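Local coordinates for putative NADP oxidoreductase BF3122 (Bacteroides fragilis, PDB 3D1L), which probably catalyses an NADP-dependent oxidation or reduction, pairing an N-terminal dinucleotide-binding domain with a helical C-terminal region, at the interface of chains A and B. Residues are numbered along the deposited sequence; one frame, centred on the assembly and turned at random. Chains: chain A/B, Putative NADP oxidoreductase BF3122.

Contact 1: the interface of chains A and B. Residues chain A 229, 237, 241, 244; chain B 104, 172, 175-176, 179.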
loop_
_atom_site.group_PDB
_atom_site.type_symbol
_atom_site.label_atom_id
_atom_site.label_comp_id
_atom_site.label_asym_id
_atom_site.label_seq_id
_atom_site.Cartn_x
_atom_site.Cartn_y
_atom_site.Cartn_z
ATOM N N PRO A 229 -6.149 15.416 -5.446
ATOM C CA PRO A 229 -5.993 16.861 -5.628
ATOM C C PRO A 229 -4.574 17.434 -5.404
ATOM O O PRO A 229 -4.211 18.430 -6.052
ATOM C CB PRO A 229 -6.977 17.463 -4.612
ATOM C CG PRO A 229 -7.333 16.386 -3.675
ATOM C CD PRO A 229 -7.182 15.089 -4.447
ATOM N N VAL A 237 -10.140 22.292 -4.139
ATOM C CA VAL A 237 -10.430 21.143 -3.278
ATOM C C VAL A 237 -9.713 21.268 -1.923
ATOM O O VAL A 237 -10.343 21.214 -0.867
ATOM C CB VAL A 237 -10.042 19.816 -3.977
ATOM C CG1 VAL A 237 -10.158 18.648 -3.017
ATOM C CG2 VAL A 237 -10.918 19.599 -5.193
ATOM N N HIS A 241 -11.192 21.475 1.792
ATOM C CA HIS A 241 -10.920 20.421 2.767
ATOM C C HIS A 241 -10.285 20.961 4.052
ATOM O O HIS A 241 -10.696 20.576 5.155
ATOM C CB HIS A 241 -10.054 19.328 2.140
ATOM C CG HIS A 241 -10.803 18.430 1.207
ATOM N ND1 HIS A 241 -10.238 17.305 0.647
ATOM C CD2 HIS A 241 -12.077 18.483 0.746
ATOM C CE1 HIS A 241 -11.130 16.704 -0.120
ATOM N NE2 HIS A 241 -12.249 17.407 -0.088
HETATM N N MSE A 244 -12.847 22.370 6.376
HETATM C CA MSE A 244 -13.724 21.388 7.036
HETATM C C MSE A 244 -13.037 20.737 8.221
HETATM O O MSE A 244 -13.681 20.120 9.080
HETATM C CB MSE A 244 -14.176 20.295 6.059
HETATM C CG MSE A 244 -14.748 20.811 4.764
HETATM SE SE MSE A 244 -15.040 19.399 3.408
HETATM C CE MSE A 244 -15.996 18.105 4.472
ATOM N N SER B 104 -15.865 16.845 -4.945
ATOM C CA SER B 104 -15.912 18.048 -4.132
ATOM C C SER B 104 -16.385 19.255 -4.943
ATOM O O SER B 104 -16.115 20.388 -4.577
ATOM C CB SER B 104 -14.562 18.302 -3.456
ATOM O OG SER B 104 -14.333 17.405 -2.369
ATOM N N LYS B 172 -18.995 15.599 -0.447
ATOM C CA LYS B 172 -17.797 16.287 0.010
ATOM C C LYS B 172 -17.181 15.582 1.212
ATOM O O LYS B 172 -15.977 15.367 1.248
ATOM C CB LYS B 172 -18.078 17.750 0.352
ATOM C CG LYS B 172 -17.424 18.715 -0.595
ATOM C CD LYS B 172 -16.889 19.979 0.124
ATOM C CE LYS B 172 -18.019 20.781 0.779
ATOM N NZ LYS B 172 -17.475 21.917 1.600
ATOM N N HIS B 175 -15.532 12.362 0.187
ATOM C CA HIS B 175 -14.309 12.667 -0.529
ATOM C C HIS B 175 -13.194 13.092 0.416
ATOM O O HIS B 175 -12.044 12.695 0.238
ATOM C CB HIS B 175 -14.550 13.716 -1.643
ATOM C CG HIS B 175 -13.346 13.960 -2.510
ATOM N ND1 HIS B 175 -13.119 15.153 -3.161
ATOM C CD2 HIS B 175 -12.287 13.169 -2.807
ATOM C CE1 HIS B 175 -11.986 15.085 -3.832
ATOM N NE2 HIS B 175 -11.457 13.891 -3.636
ATOM N N LEU B 176 -13.517 13.877 1.434
ATOM C CA LEU B 176 -12.488 14.266 2.403
ATOM C C LEU B 176 -11.898 13.049 3.096
ATOM O O LEU B 176 -10.675 12.907 3.201
ATOM C CB LEU B 176 -13.021 15.275 3.434
ATOM C CG LEU B 176 -12.122 15.589 4.647
ATOM C CD1 LEU B 176 -10.880 16.416 4.281
ATOM C CD2 LEU B 176 -12.909 16.296 5.735
ATOM N N VAL B 179 -9.639 11.144 0.806
ATOM C CA VAL B 179 -8.290 11.669 0.570
ATOM C C VAL B 179 -7.319 11.059 1.598
ATOM O O VAL B 179 -6.202 10.627 1.234
ATOM C CB VAL B 179 -8.217 13.230 0.546
ATOM C CG1 VAL B 179 -6.751 13.697 0.558
ATOM C CG2 VAL B 179 -8.952 13.805 -0.648
#
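Helix 235-244 of chain A lies against the N-terminal part of the long helix 168-198 of chain B, where A:His241 meets B:Ser104, B:His175 and B:Leu176 in a part of the two-fold interface that probably helps stabilise the pair. NE2 of A:His241 is hydrogen-bonded to the hydroxyl OG of B:Ser104 at 3.1 Å, with 150° at the hydrogen, and the same hydroxyl bonds ND1 of B:His175 at 2.7 Å. A hydrogen-bonded chain, histidine to serine to histidine, thus crosses the subunit boundary, although the donors cannot be assigned. The two imidazoles meet edge to face, their planes 74° apart, with CE1 of A:His241 above the rim of the B:His175 ring. One face of the A:His241 ring carries A:Val237 CG1 from its own helix; the opposite face meets B:Leu176, whose CD1 lies 3.7 Å from CG of the ring. The methyl CG2 of B:Val179 abuts the ring edge in plane, which together with the two covered faces should limit its rotation. Farther along, selenomethionine A:Met244, bent at chi3 (50°), points its CE tip to tip at B:Leu176. Its SE lies 3.8 Å from CD of B:Lys172, whose aliphatic chain passes it at a slant.

Contact 2: the interface of chains A and B. Residues chain A 217-218; chain B 203, 207, 210-211.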
loop_
_atom_site.group_PDB
_atom_site.type_symbol
_atom_site.label_atom_id
_atom_site.label_comp_id
_atom_site.label_asym_id
_atom_site.label_seq_id
_atom_site.Cartn_x
_atom_site.Cartn_y
_atom_site.Cartn_z
ATOM N N VAL A 217 -0.625 -1.024 -5.735
ATOM C CA VAL A 217 0.836 -0.928 -5.699
ATOM C C VAL A 217 1.567 -2.294 -5.829
ATOM O O VAL A 217 2.789 -2.355 -5.776
ATOM C CB VAL A 217 1.376 -0.051 -4.517
ATOM C CG1 VAL A 217 0.983 1.441 -4.724
ATOM C CG2 VAL A 217 0.896 -0.584 -3.158
ATOM N N HIS A 218 0.822 -3.378 -6.038
ATOM C CA HIS A 218 1.460 -4.624 -6.470
ATOM C C HIS A 218 1.839 -4.502 -7.921
ATOM O O HIS A 218 2.809 -5.102 -8.354
ATOM C CB HIS A 218 0.559 -5.840 -6.262
ATOM C CG HIS A 218 0.324 -6.164 -4.822
ATOM N ND1 HIS A 218 0.819 -7.302 -4.225
ATOM C CD2 HIS A 218 -0.315 -5.476 -3.844
ATOM C CE1 HIS A 218 0.477 -7.313 -2.948
ATOM N NE2 HIS A 218 -0.216 -6.220 -2.693
ATOM N N PHE B 203 11.018 -1.560 -3.160
ATOM C CA PHE B 203 9.782 -1.252 -2.465
ATOM C C PHE B 203 8.983 -2.516 -2.164
ATOM O O PHE B 203 8.321 -2.604 -1.139
ATOM C CB PHE B 203 8.938 -0.272 -3.282
ATOM C CG PHE B 203 7.495 -0.245 -2.871
ATOM C CD1 PHE B 203 7.113 0.365 -1.661
ATOM C CD2 PHE B 203 6.520 -0.880 -3.662
ATOM C CE1 PHE B 203 5.774 0.356 -1.261
ATOM C CE2 PHE B 203 5.162 -0.882 -3.273
ATOM C CZ PHE B 203 4.796 -0.272 -2.070
ATOM N N LEU B 207 5.100 -5.118 0.407
ATOM C CA LEU B 207 3.785 -5.589 -0.037
ATOM C C LEU B 207 3.031 -6.502 0.942
ATOM O O LEU B 207 1.858 -6.243 1.210
ATOM C CB LEU B 207 3.829 -6.188 -1.465
ATOM C CG LEU B 207 4.207 -5.219 -2.601
ATOM C CD1 LEU B 207 4.468 -5.984 -3.923
ATOM C CD2 LEU B 207 3.183 -4.087 -2.793
ATOM N N ILE B 210 1.782 -4.238 3.648
ATOM C CA ILE B 210 0.727 -3.393 3.057
ATOM C C ILE B 210 -0.603 -4.153 3.004
ATOM O O ILE B 210 -1.658 -3.610 3.380
ATOM C CB ILE B 210 1.147 -2.890 1.635
ATOM C CG1 ILE B 210 2.202 -1.785 1.776
ATOM C CG2 ILE B 210 -0.071 -2.401 0.815
ATOM C CD1 ILE B 210 2.775 -1.288 0.492
ATOM N N ASP B 211 -0.526 -5.407 2.552
ATOM C CA ASP B 211 -1.669 -6.307 2.494
ATOM C C ASP B 211 -2.260 -6.600 3.868
ATOM O O ASP B 211 -3.476 -6.523 4.032
ATOM C CB ASP B 211 -1.299 -7.635 1.825
ATOM C CG ASP B 211 -1.063 -7.495 0.339
ATOM O OD1 ASP B 211 -1.234 -6.374 -0.232
ATOM O OD2 ASP B 211 -0.701 -8.520 -0.265
#
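A hydrogen bond between A:His218 and B:Asp211 links the two copies of helix 207-219, in a helix-to-helix patch of the two-fold interface that probably helps hold the chains together. The side chains reach toward each other tip to tip, and the imidazole NE2 of A:His218 donates to the carboxylate OD1 of B:Asp211 at 2.7 Å. OD1 receives it on its syn lone pair, and ring and carboxylate are nearly coplanar, which aligns the groups well, although 152° at the hydrogen leaves the bond somewhat bent. The carboxylate could favour a protonated imidazole, though the coordinates cannot show this.

The apolar part centres on B:Leu207, which slides past A:His218 in the opposite direction. Its CD2 sits over the centre of the imidazole face, 3.9 Å from the centroid, as a CH-pi contact, while CD1 lies against ring ND1. The histidine is thereby held at its edge by a hydrogen bond and over one face by hydrocarbon. A:Val217 and B:Phe203 cross at about a right angle, CG2 of the valine 4.1 Å from CZ of the ring.

Backbone contacts add to the patch. The carbonyl O of A:Val217 lies in plane at the rim of the B:Phe203 ring, and CD2 of B:Leu207 comes within 3.5 Å of that same oxygen.

Contact 3: the interface of chains A and B. Residues chain A 172-173, 176-177, 180; chain B 195, 241, 244-245, 255.
A:Leu176 projects from helix 168-198 of chain A toward B:Leu195 on the same helix of chain B and toward B:His241 on helix 235-244, all three residues having helical backbone torsions. With CG anti to the backbone N (chi1 177°), the leucine presents its branched end to the partner. CD1 sits over one face of the B:His241 imidazole, 3.9 Å from its centroid in a CH-pi contact, offset so that CG of the ring is nearest at 3.6 Å. The two side chains run past each other in opposite directions. B:Leu195 crosses A:Leu176 at about a right angle, its CD2 packing against the leucine CG at 3.5 Å. The other methyl, CD2 of A:Leu176, touches CB of selenomethionine B:Met244 and CD2 of B:Leu245. The imidazole is braced at its edge, in plane: ND1 of B:His241 is hydrogen-bonded to the phenol OH of B:Tyr255 at 2.6 Å, which should help fix the face offered to the leucine. The A:Phe180 and B:Tyr255 side chains cross at about a right angle, CE2 of the phenylalanine lying in plane at the tyrosine's edge. The contact is essentially apolar, a leucine knob between partner side chains that probably helps hold the two chains together.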
loop_
_atom_site.group_PDB
_atom_site.type_symbol
_atom_site.label_atom_id
_atom_site.label_comp_id
_atom_site.label_asym_id
_atom_site.label_seq_id
_atom_site.Cartn_x
_atom_site.Cartn_y
_atom_site.Cartn_z
ATOM N N LYS A 172 17.794 -1.516 9.532
ATOM C CA LYS A 172 17.044 -0.463 10.233
ATOM C C LYS A 172 16.054 0.239 9.316
ATOM O O LYS A 172 14.916 0.500 9.715
ATOM C CB LYS A 172 17.970 0.549 10.906
ATOM C CG LYS A 172 18.633 -0.026 12.158
ATOM C CD LYS A 172 19.833 0.780 12.628
ATOM C CE LYS A 172 20.626 -0.018 13.655
ATOM N NZ LYS A 172 21.790 0.737 14.180
ATOM N N SER A 173 16.470 0.518 8.081
ATOM C CA SER A 173 15.600 1.188 7.127
ATOM C C SER A 173 14.309 0.404 6.832
ATOM O O SER A 173 13.261 1.010 6.576
ATOM C CB SER A 173 16.352 1.565 5.837
ATOM O OG SER A 173 16.394 0.483 4.928
ATOM N N LEU A 176 12.018 1.229 9.686
ATOM C CA LEU A 176 11.587 2.607 9.512
ATOM C C LEU A 176 10.518 2.674 8.428
ATOM O O LEU A 176 9.534 3.419 8.548
ATOM C CB LEU A 176 12.769 3.514 9.163
ATOM C CG LEU A 176 12.483 4.989 8.869
ATOM C CD1 LEU A 176 11.676 5.706 9.973
ATOM C CD2 LEU A 176 13.754 5.737 8.569
ATOM N N ALA A 177 10.717 1.884 7.376
ATOM C CA ALA A 177 9.794 1.851 6.261
ATOM C C ALA A 177 8.479 1.192 6.664
ATOM O O ALA A 177 7.408 1.633 6.237
ATOM C CB ALA A 177 10.437 1.149 5.063
ATOM N N PHE A 180 6.065 3.733 8.245
ATOM C CA PHE A 180 5.303 4.424 7.203
ATOM C C PHE A 180 4.216 3.539 6.627
ATOM O O PHE A 180 3.047 3.930 6.584
ATOM C CB PHE A 180 6.227 4.945 6.101
ATOM C CG PHE A 180 7.005 6.167 6.514
ATOM C CD1 PHE A 180 6.464 7.438 6.336
ATOM C CD2 PHE A 180 8.256 6.047 7.119
ATOM C CE1 PHE A 180 7.167 8.573 6.737
ATOM C CE2 PHE A 180 8.960 7.180 7.521
ATOM C CZ PHE A 180 8.425 8.442 7.328
ATOM N N LEU B 195 12.647 5.857 0.776
ATOM C CA LEU B 195 13.581 5.462 1.823
ATOM C C LEU B 195 14.311 4.172 1.458
ATOM O O LEU B 195 15.535 4.098 1.557
ATOM C CB LEU B 195 12.840 5.305 3.152
ATOM C CG LEU B 195 13.542 4.674 4.357
ATOM C CD1 LEU B 195 14.592 5.595 4.953
ATOM C CD2 LEU B 195 12.501 4.320 5.384
ATOM N N HIS B 241 14.511 6.964 14.728
ATOM C CA HIS B 241 13.853 7.188 13.447
ATOM C C HIS B 241 13.944 8.633 12.944
ATOM O O HIS B 241 14.170 8.874 11.766
ATOM C CB HIS B 241 12.415 6.679 13.480
ATOM C CG HIS B 241 12.319 5.184 13.429
ATOM N ND1 HIS B 241 11.138 4.497 13.618
ATOM C CD2 HIS B 241 13.275 4.240 13.228
ATOM C CE1 HIS B 241 11.366 3.199 13.526
ATOM N NE2 HIS B 241 12.656 3.015 13.289
HETATM N N MSE B 244 17.391 9.140 11.598
HETATM C CA MSE B 244 17.516 8.620 10.233
HETATM C C MSE B 244 17.015 9.552 9.132
HETATM O O MSE B 244 17.537 9.542 8.014
HETATM C CB MSE B 244 16.824 7.271 10.109
HETATM C CG MSE B 244 17.763 6.127 10.325
HETATM SE SE MSE B 244 16.971 4.395 10.000
HETATM C CE MSE B 244 16.475 3.999 11.831
ATOM N N LEU B 245 16.012 10.358 9.460
ATOM C CA LEU B 245 15.375 11.257 8.506
ATOM C C LEU B 245 15.929 12.692 8.536
ATOM O O LEU B 245 15.347 13.609 7.931
ATOM C CB LEU B 245 13.874 11.273 8.770
ATOM C CG LEU B 245 13.123 9.945 8.776
ATOM C CD1 LEU B 245 11.746 10.176 9.370
ATOM C CD2 LEU B 245 13.018 9.363 7.379
ATOM N N TYR B 255 6.907 12.430 10.104
ATOM C CA TYR B 255 7.055 11.296 11.012
ATOM C C TYR B 255 6.688 11.725 12.446
ATOM O O TYR B 255 5.955 11.024 13.149
ATOM C CB TYR B 255 8.486 10.727 10.955
ATOM C CG TYR B 255 8.692 9.512 11.841
ATOM C CD1 TYR B 255 8.703 8.225 11.296
ATOM C CD2 TYR B 255 8.868 9.648 13.228
ATOM C CE1 TYR B 255 8.883 7.096 12.105
ATOM C CE2 TYR B 255 9.049 8.523 14.047
ATOM C CZ TYR B 255 9.047 7.255 13.477
ATOM O OH TYR B 255 9.217 6.147 14.267
#

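Contact 1 and contact 3 show partly overlapping surfaces with the chains exchanged: both set helix 168-198 of one chain against helix 235-244 of the other, and residues 172, 176, 241 and 244 recur in each. Their C-alpha centres are about 29 Å apart. Contact 2, its C-alpha centre about 25 Å from that of contact 1 and 17 Å from that of contact 3, instead uses helix 207-219 of both chains and the 3-10 helix 203-206 of chain B. Two-fold symmetry repeats every patch, so reciprocal helix packing is reinforced by a separate histidine-aspartate tie. This suggests a dimer, although the structure alone does not establish its state in solution.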